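Local coordinates for Thiol:disulfide interchange protein, thioredoxin family protein (PDB 3OR5) that probably acts as a thioredoxin-family thiol:disulfide oxidoreductase, of the TlpA-like kind associated with cytochrome c biogenesis, at residues K61-R66 / R144-A149. Numbering follows the deposited sequence.
Sequences KTWASR and RIVKMA
The indole of Trp-63 is a flat group clasped on both sides. Over one face sits a single methyl, Val-146 CG1, 3.6 Å from the centroid of the five-membered ring and only 12° off its normal, a CH-pi contact; CG and CD2 of the indole are its nearest atoms. Thr-62 CG2 and the Arg-66 guanidinium, both from the indole's own segment, share the opposite face. The methyl lies off the ring centre, near its periphery, whereas the guanidinium is tilted against the ring, with Trp-63 CZ3 under its centre, 3.4 Å from its plane. The aliphatic part of Lys-147 approaches obliquely, its CD 4.4 Å from Trp-63 CH2. Val-146 can offer CG1 because that methyl stands anti to the backbone N (chi1 166°). The Trp-63 and Val-146 side chains, reaching out from different helices, pass alongside one another.

In the thioredoxin fold, helices 47-63 and 139-150 pack side by side against one face of the central sheet, and this contact joins them near the Trp-63 turn. Phe-68, on the strand that follows, touches both Trp-63 and Val-146 and so ties the pair to the sheet. A type I turn, closed by Arg-66 N bonding to Trp-63 O at 2.9 Å, brings Arg-66 back over the indole. The polar edge of the ring is satisfied too: NE1 donates to OD1 of Asp-143, one residue before segment 144-149, which helps fix the ring's rotation. Arg-66 NH2 and Lys-147 NZ remain 5.4 Å apart, so any repulsion between the like charges is probably weak.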
# COMPACT_ATOMS: atom_id res chain seq x y z
N LYS A 61 -8.28 10.02 3.13
CA LYS A 61 -8.79 11.43 3.25
C LYS A 61 -8.59 11.93 4.67
O LYS A 61 -8.19 13.11 4.83
CB LYS A 61 -10.25 11.43 2.91
CG LYS A 61 -10.51 11.18 1.38
CD LYS A 61 -11.99 11.19 1.02
CE LYS A 61 -11.96 11.04 -0.47
NZ LYS A 61 -13.33 10.74 -1.03
N THR A 62 -8.78 11.10 5.67
CA THR A 62 -8.56 11.50 7.06
C THR A 62 -7.12 11.90 7.35
O THR A 62 -6.86 12.86 8.11
CB THR A 62 -9.01 10.38 7.99
OG1 THR A 62 -10.40 10.11 7.78
CG2 THR A 62 -8.70 10.73 9.48
N TRP A 63 -6.15 11.17 6.77
CA TRP A 63 -4.77 11.27 7.17
C TRP A 63 -3.78 11.84 6.15
O TRP A 63 -2.58 11.89 6.42
CB TRP A 63 -4.26 9.86 7.66
CG TRP A 63 -5.00 9.31 8.84
CD1 TRP A 63 -6.02 8.42 8.82
CD2 TRP A 63 -4.77 9.62 10.21
NE1 TRP A 63 -6.45 8.10 10.14
CE2 TRP A 63 -5.69 8.86 10.98
CE3 TRP A 63 -3.83 10.45 10.87
CZ2 TRP A 63 -5.73 8.92 12.39
CZ3 TRP A 63 -3.84 10.47 12.30
CH2 TRP A 63 -4.83 9.73 13.02
N ALA A 64 -4.24 12.27 4.97
CA ALA A 64 -3.35 12.63 3.88
C ALA A 64 -2.33 13.73 4.22
O ALA A 64 -1.26 13.75 3.64
CB ALA A 64 -4.19 13.10 2.68
N SER A 65 -2.77 14.64 5.09
CA SER A 65 -1.89 15.74 5.49
C SER A 65 -1.41 15.55 6.90
O SER A 65 -0.95 16.53 7.57
CB SER A 65 -2.60 17.12 5.34
OG SER A 65 -3.01 17.25 3.98
N ARG A 66 -1.42 14.31 7.41
CA ARG A 66 -1.00 14.02 8.77
C ARG A 66 0.08 12.94 8.78
O ARG A 66 0.27 12.22 9.82
CB ARG A 66 -2.23 13.59 9.60
CG ARG A 66 -3.21 14.81 9.78
CD ARG A 66 -4.43 14.43 10.56
NE ARG A 66 -4.08 14.14 11.95
CZ ARG A 66 -5.00 13.70 12.81
NH1 ARG A 66 -6.30 13.62 12.47
NH2 ARG A 66 -4.64 13.46 14.09
N ARG A 144 -6.99 2.95 13.15
CA ARG A 144 -6.19 2.65 14.33
C ARG A 144 -4.77 2.21 13.95
O ARG A 144 -3.84 2.53 14.59
CB ARG A 144 -6.84 1.54 15.16
CG ARG A 144 -8.15 1.86 15.83
CD ARG A 144 -8.50 0.87 16.98
NE ARG A 144 -7.39 0.64 17.92
CZ ARG A 144 -7.12 -0.54 18.50
NH1 ARG A 144 -7.88 -1.63 18.25
NH2 ARG A 144 -6.08 -0.64 19.32
N ILE A 145 -4.66 1.46 12.87
CA ILE A 145 -3.31 1.04 12.39
C ILE A 145 -2.51 2.27 12.01
O ILE A 145 -1.35 2.42 12.36
CB ILE A 145 -3.41 0.05 11.21
CG1 ILE A 145 -3.97 -1.31 11.66
CG2 ILE A 145 -2.03 -0.15 10.47
CD1 ILE A 145 -4.55 -2.08 10.51
N VAL A 146 -3.16 3.20 11.31
CA VAL A 146 -2.42 4.42 10.93
C VAL A 146 -1.97 5.18 12.18
O VAL A 146 -0.83 5.61 12.21
CB VAL A 146 -3.32 5.27 10.01
CG1 VAL A 146 -2.68 6.71 9.89
CG2 VAL A 146 -3.45 4.59 8.70
N LYS A 147 -2.88 5.36 13.18
CA LYS A 147 -2.55 6.05 14.43
C LYS A 147 -1.33 5.41 15.10
O LYS A 147 -0.39 6.10 15.49
CB LYS A 147 -3.76 6.05 15.38
CG LYS A 147 -3.74 7.08 16.46
CD LYS A 147 -5.21 7.44 16.80
CE LYS A 147 -5.25 8.48 17.91
NZ LYS A 147 -4.11 9.45 17.69
N MSE A 148 -1.35 4.08 15.15
CA MSE A 148 -0.23 3.36 15.78
C MSE A 148 1.05 3.46 14.99
O MSE A 148 2.12 3.62 15.57
CB MSE A 148 -0.53 1.88 16.04
CG MSE A 148 -1.74 1.61 16.91
SE MSE A 148 -1.64 2.44 18.73
CE MSE A 148 -2.60 4.15 18.37
N ALA A 149 0.96 3.32 13.68
CA ALA A 149 2.12 3.45 12.84
C ALA A 149 2.79 4.82 12.87
O ALA A 149 3.99 4.94 12.72
CB ALA A 149 1.83 3.08 11.36